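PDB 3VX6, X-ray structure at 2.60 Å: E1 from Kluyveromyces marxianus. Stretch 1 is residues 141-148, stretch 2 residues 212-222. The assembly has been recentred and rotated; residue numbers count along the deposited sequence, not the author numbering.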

ATOM      1  N   CYS A 141      -4.777   1.895   7.072  1.00 38.24           N
ATOM      2  CA  CYS A 141      -4.848   0.619   6.383  1.00 37.15           C
ATOM      3  C   CYS A 141      -4.299   0.815   4.984  1.00 37.09           C
ATOM      4  O   CYS A 141      -4.416   1.887   4.397  1.00 35.19           O
ATOM      5  CB  CYS A 141      -6.287   0.102   6.294  1.00 36.53           C
ATOM      6  SG  CYS A 141      -7.310   0.826   4.980  1.00 37.44           S
ATOM      7  N   MET A 142      -3.649  -0.217   4.477  1.00 37.46           N
ATOM      8  CA  MET A 142      -3.128  -0.195   3.122  1.00 38.32           C
ATOM      9  C   MET A 142      -3.834  -1.426   2.570  1.00 36.58           C
ATOM     10  O   MET A 142      -3.398  -2.548   2.803  1.00 36.82           O
ATOM     11  CB  MET A 142      -1.615  -0.379   3.128  1.00 39.35           C
ATOM     12  CG  MET A 142      -0.995  -0.233   1.760  1.00 39.75           C
ATOM     13  SD  MET A 142       0.760  -0.392   1.868  1.00 41.34           S
ATOM     14  CE  MET A 142       1.300   1.310   1.980  1.00 43.71           C
ATOM     15  N   PRO A 143      -4.954  -1.226   1.856  1.00 34.87           N
ATOM     16  CA  PRO A 143      -5.718  -2.333   1.299  1.00 35.26           C
ATOM     17  C   PRO A 143      -4.921  -3.385   0.580  1.00 35.93           C
ATOM     18  O   PRO A 143      -4.116  -3.108  -0.309  1.00 33.52           O
ATOM     19  CB  PRO A 143      -6.728  -1.637   0.401  1.00 35.43           C
ATOM     20  CG  PRO A 143      -6.952  -0.381   1.101  1.00 33.29           C
ATOM     21  CD  PRO A 143      -5.533   0.040   1.401  1.00 33.90           C
ATOM     22  N   SER A 144      -5.169  -4.607   1.022  1.00 38.38           N
ATOM     23  CA  SER A 144      -4.555  -5.810   0.505  1.00 40.09           C
ATOM     24  C   SER A 144      -5.739  -6.704   0.147  1.00 40.36           C
ATOM     25  O   SER A 144      -6.382  -7.289   1.016  1.00 40.83           O
ATOM     26  CB  SER A 144      -3.698  -6.458   1.592  1.00 40.35           C
ATOM     27  OG  SER A 144      -3.390  -7.794   1.244  1.00 46.22           O
ATOM     28  N   PHE A 145      -6.042  -6.789  -1.140  1.00 40.97           N
ATOM     29  CA  PHE A 145      -7.161  -7.601  -1.578  1.00 40.09           C
ATOM     30  C   PHE A 145      -6.719  -8.856  -2.293  1.00 40.81           C
ATOM     31  O   PHE A 145      -5.576  -8.976  -2.734  1.00 40.50           O
ATOM     32  CB  PHE A 145      -8.054  -6.798  -2.505  1.00 38.14           C
ATOM     33  CG  PHE A 145      -7.309  -6.133  -3.615  1.00 37.74           C
ATOM     34  CD1 PHE A 145      -6.724  -4.883  -3.427  1.00 37.06           C
ATOM     35  CD2 PHE A 145      -7.188  -6.755  -4.856  1.00 35.15           C
ATOM     36  CE1 PHE A 145      -6.033  -4.264  -4.462  1.00 37.60           C
ATOM     37  CE2 PHE A 145      -6.504  -6.148  -5.890  1.00 33.17           C
ATOM     38  CZ  PHE A 145      -5.925  -4.902  -5.699  1.00 35.69           C
ATOM     39  N   GLN A 146      -7.661  -9.782  -2.413  1.00 42.80           N
ATOM     40  CA  GLN A 146      -7.442 -11.062  -3.060  1.00 43.83           C
ATOM     41  C   GLN A 146      -8.787 -11.753  -3.224  1.00 45.93           C
ATOM     42  O   GLN A 146      -9.784 -11.344  -2.633  1.00 46.81           O
ATOM     43  CB  GLN A 146      -6.557 -11.933  -2.188  1.00 44.71           C
ATOM     44  CG  GLN A 146      -7.184 -12.251  -0.851  1.00 45.91           C
ATOM     45  CD  GLN A 146      -6.491 -13.390  -0.163  1.00 47.51           C
ATOM     46  OE1 GLN A 146      -5.362 -13.256   0.306  1.00 47.94           O
ATOM     47  NE2 GLN A 146      -7.158 -14.532  -0.107  1.00 50.91           N
ATOM     48  N   SER A 147      -8.816 -12.807  -4.029  1.00 47.74           N
ATOM     49  CA  SER A 147     -10.043 -13.561  -4.218  1.00 48.11           C
ATOM     50  C   SER A 147     -10.336 -14.282  -2.901  1.00 47.59           C
ATOM     51  O   SER A 147      -9.421 -14.749  -2.220  1.00 45.28           O
ATOM     52  CB  SER A 147      -9.862 -14.576  -5.347  1.00 50.14           C
ATOM     53  OG  SER A 147     -10.973 -15.454  -5.426  1.00 54.36           O
ATOM     54  N   ASP A 148     -11.611 -14.369  -2.543  1.00 49.26           N
ATOM     55  CA  ASP A 148     -12.024 -15.029  -1.304  1.00 50.97           C
ATOM     56  C   ASP A 148     -11.613 -16.507  -1.259  1.00 50.02           C
ATOM     57  O   ASP A 148     -12.039 -17.311  -2.089  1.00 50.94           O
ATOM     58  CB  ASP A 148     -13.542 -14.910  -1.143  1.00 54.30           C
ATOM     59  CG  ASP A 148     -13.966 -14.778   0.306  1.00 58.20           C
ATOM     60  OD1 ASP A 148     -15.188 -14.703   0.562  1.00 60.75           O
ATOM     61  OD2 ASP A 148     -13.078 -14.741   1.187  1.00 59.25           O
ATOM     62  N   SER A 212       5.306  -7.441   1.060  1.00 42.55           N
ATOM     63  CA  SER A 212       4.236  -6.780   1.775  1.00 44.60           C
ATOM     64  C   SER A 212       2.896  -7.359   1.321  1.00 44.30           C
ATOM     65  O   SER A 212       2.755  -7.803   0.180  1.00 43.58           O
ATOM     66  CB  SER A 212       4.306  -5.274   1.518  1.00 45.72           C
ATOM     67  OG  SER A 212       4.676  -5.012   0.176  1.00 47.33           O
ATOM     68  N   ALA A 213       1.925  -7.374   2.230  1.00 42.80           N
ATOM     69  CA  ALA A 213       0.597  -7.891   1.932  1.00 41.15           C
ATOM     70  C   ALA A 213       0.025  -7.238   0.675  1.00 39.57           C
ATOM     71  O   ALA A 213      -0.950  -7.712   0.096  1.00 40.14           O
ATOM     72  CB  ALA A 213      -0.335  -7.644   3.132  1.00 39.13           C
ATOM     73  N   VAL A 214       0.642  -6.148   0.251  1.00 39.00           N
ATOM     74  CA  VAL A 214       0.175  -5.413  -0.924  1.00 39.82           C
ATOM     75  C   VAL A 214       0.456  -6.157  -2.239  1.00 39.20           C
ATOM     76  O   VAL A 214      -0.086  -5.828  -3.290  1.00 39.48           O
ATOM     77  CB  VAL A 214       0.803  -4.005  -0.945  1.00 39.86           C
ATOM     78  CG1 VAL A 214       2.126  -4.029  -1.692  1.00 40.09           C
ATOM     79  CG2 VAL A 214      -0.179  -3.018  -1.512  1.00 40.42           C
ATOM     80  N   THR A 215       1.306  -7.172  -2.161  1.00 38.65           N
ATOM     81  CA  THR A 215       1.630  -7.999  -3.319  1.00 38.09           C
ATOM     82  C   THR A 215       0.390  -8.730  -3.864  1.00 40.09           C
ATOM     83  O   THR A 215       0.318  -9.081  -5.054  1.00 39.61           O
ATOM     84  CB  THR A 215       2.672  -9.076  -2.959  1.00 36.44           C
ATOM     85  OG1 THR A 215       3.811  -8.471  -2.336  1.00 37.75           O
ATOM     86  CG2 THR A 215       3.129  -9.819  -4.212  1.00 35.41           C
ATOM     87  N   LYS A 216      -0.571  -8.976  -2.981  1.00 39.53           N
ATOM     88  CA  LYS A 216      -1.791  -9.659  -3.357  1.00 39.56           C
ATOM     89  C   LYS A 216      -2.523  -8.879  -4.402  1.00 39.29           C
ATOM     90  O   LYS A 216      -3.161  -9.449  -5.279  1.00 38.47           O
ATOM     91  CB  LYS A 216      -2.681  -9.816  -2.142  1.00 40.43           C
ATOM     92  CG  LYS A 216      -2.206 -10.860  -1.132  1.00 41.49           C
ATOM     93  CD  LYS A 216      -3.174 -10.942   0.059  1.00 43.29           C
ATOM     94  CE  LYS A 216      -2.712 -11.984   1.054  1.00 43.75           C
ATOM     95  NZ  LYS A 216      -3.156 -11.476   2.396  1.00 46.38           N
ATOM     96  N   ASN A 217      -2.470  -7.565  -4.240  1.00 37.25           N
ATOM     97  CA  ASN A 217      -3.067  -6.637  -5.178  1.00 36.48           C
ATOM     98  C   ASN A 217      -2.499  -6.983  -6.565  1.00 36.41           C
ATOM     99  O   ASN A 217      -3.239  -7.353  -7.479  1.00 37.95           O
ATOM    100  CB  ASN A 217      -2.682  -5.207  -4.781  1.00 38.26           C
ATOM    101  CG  ASN A 217      -3.113  -4.860  -3.368  1.00 37.95           C
ATOM    102  OD1 ASN A 217      -3.406  -5.747  -2.560  1.00 38.12           O
ATOM    103  ND2 ASN A 217      -3.155  -3.572  -3.062  1.00 37.23           N
ATOM    104  N   ILE A 218      -1.179  -6.888  -6.708  1.00 34.24           N
ATOM    105  CA  ILE A 218      -0.536  -7.188  -7.982  1.00 33.84           C
ATOM    106  C   ILE A 218      -1.047  -8.519  -8.522  1.00 34.54           C
ATOM    107  O   ILE A 218      -1.579  -8.590  -9.638  1.00 32.94           O
ATOM    108  CB  ILE A 218       1.004  -7.243  -7.833  1.00 34.23           C
ATOM    109  CG1 ILE A 218       1.519  -5.893  -7.300  1.00 30.38           C
ATOM    110  CG2 ILE A 218       1.639  -7.619  -9.171  1.00 31.49           C
ATOM    111  CD1 ILE A 218       2.978  -5.884  -6.882  1.00 29.67           C
ATOM    112  N   LEU A 219      -0.916  -9.565  -7.715  1.00 34.52           N
ATOM    113  CA  LEU A 219      -1.381 -10.881  -8.120  1.00 33.93           C
ATOM    114  C   LEU A 219      -2.831 -10.872  -8.560  1.00 33.70           C
ATOM    115  O   LEU A 219      -3.160 -11.302  -9.652  1.00 34.90           O
ATOM    116  CB  LEU A 219      -1.208 -11.869  -6.980  1.00 33.78           C
ATOM    117  CG  LEU A 219       0.265 -12.113  -6.701  1.00 34.98           C
ATOM    118  CD1 LEU A 219       0.439 -12.826  -5.378  1.00 35.52           C
ATOM    119  CD2 LEU A 219       0.842 -12.918  -7.851  1.00 37.74           C
ATOM    120  N   THR A 220      -3.705 -10.378  -7.704  1.00 33.92           N
ATOM    121  CA  THR A 220      -5.114 -10.352  -8.032  1.00 33.00           C
ATOM    122  C   THR A 220      -5.385  -9.619  -9.352  1.00 33.40           C
ATOM    123  O   THR A 220      -6.155 -10.084 -10.197  1.00 31.96           O
ATOM    124  CB  THR A 220      -5.903  -9.698  -6.885  1.00 32.81           C
ATOM    125  OG1 THR A 220      -5.757 -10.493  -5.705  1.00 32.90           O
ATOM    126  CG2 THR A 220      -7.374  -9.582  -7.235  1.00 32.99           C
ATOM    127  N   VAL A 221      -4.751  -8.476  -9.547  1.00 32.12           N
ATOM    128  CA  VAL A 221      -5.006  -7.749 -10.773  1.00 32.16           C
ATOM    129  C   VAL A 221      -4.394  -8.430 -11.985  1.00 33.29           C
ATOM    130  O   VAL A 221      -5.063  -8.711 -12.975  1.00 34.47           O
ATOM    131  CB  VAL A 221      -4.485  -6.328 -10.682  1.00 30.12           C
ATOM    132  CG1 VAL A 221      -4.688  -5.640 -12.009  1.00 26.57           C
ATOM    133  CG2 VAL A 221      -5.203  -5.594  -9.557  1.00 26.88           C
ATOM    134  N   TRP A 222      -3.107  -8.686 -11.908  1.00 34.06           N
ATOM    135  CA  TRP A 222      -2.423  -9.332 -12.996  1.00 37.22           C
ATOM    136  C   TRP A 222      -3.157 -10.628 -13.400  1.00 38.57           C
ATOM    137  O   TRP A 222      -3.224 -10.969 -14.582  1.00 38.08           O
ATOM    138  CB  TRP A 222      -1.004  -9.620 -12.543  1.00 38.84           C
ATOM    139  CG  TRP A 222      -0.066  -9.930 -13.620  1.00 39.43           C
ATOM    140  CD1 TRP A 222      -0.303  -9.905 -14.971  1.00 38.89           C
ATOM    141  CD2 TRP A 222       1.286 -10.340 -13.452  1.00 39.14           C
ATOM    142  NE1 TRP A 222       0.830 -10.283 -15.650  1.00 39.10           N
ATOM    143  CE2 TRP A 222       1.822 -10.554 -14.739  1.00 37.96           C
ATOM    144  CE3 TRP A 222       2.101 -10.546 -12.335  1.00 38.80           C
ATOM    145  CZ2 TRP A 222       3.132 -10.972 -14.937  1.00 38.87           C
ATOM    146  CZ3 TRP A 222       3.400 -10.959 -12.532  1.00 38.88           C
ATOM    147  CH2 TRP A 222       3.906 -11.167 -13.822  1.00 40.25           C
TER

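How do the two backbones lie against each other? The strand that includes Met 142 runs at 32° to the helix that includes Lys 216, both heading roughly the same way, and their axes come within 8.0 Å. The chain enters the helix through a type I turn from Ser 212 to Thr 215, in which Thr 215 N donates to Ser 212 O at 2.8 Å; Thr 215 OG1 reaches the same Ser 212 O, also at 2.8 Å. Along the contact, Ser 144, Phe 145 and Gln 146 lie nearest Val 214, Asn 217 and Thr 220 respectively, so that each step of one residue in stretch 1 matches three in stretch 2, a little under a helical turn.

What ties the backbone of stretch 1 to the helix? Chiefly the amide of Asn 217. Asn 217 ND2 donates to Pro 143 O at 3.0 Å, nearly straight at 168°, while Asn 217 OD1 accepts from Phe 145 N at 3.2 Å. One side chain thus serves a backbone acceptor and a backbone donor on the two residues flanking Ser 144, and an amide suits this place because it carries both functions at its tip. Pro 143 has no amide hydrogen to give, but its carbonyl remains a good acceptor.

How does Ser 144 contribute? With chi1 in the t rotamer, its hydroxyl donates to the carbonyl of the turn, Ser 144 OG to Ala 213 O, at 2.7 Å. Beside it runs Lys 216, with chi2 and chi3 both t, and Lys 216 CD lies 3.4 Å from Ser 144 OG. Farther along that chain, Lys 216 CE passes 3.0 Å from Gln 146 OE1, so its aliphatic part runs beside polar atoms of stretch 1.

Where does the aromatic ring go, and what is buried around it? Together the two stretches cover 495 Å² of each other's surface, both sides summed, and Phe 145, in the p rotamer, gives the largest share; most of the residues in contact are buried, with Ala 213 and Lys 216 partly exposed. Asn 217 CA sits over one face of the ring, 3.8 Å from the Phe 145 centroid in a CH-pi contact, and the edge meets methyls: Phe 145 CE2 to Val 221 CG2 is 3.9 Å, and Phe 145 CD2 to Thr 220 CG2 is 3.7 Å. Thr 220 adds a hydroxyl that donates to its own helix, Thr 220 OG1 to Lys 216 O at 2.8 Å, while also packing against stretch 1, with Thr 220 OG1 3.2 Å from Gln 146 CA. Met 142 CG and Val 214 CG2 make a looser apolar contact at 4.4 Å.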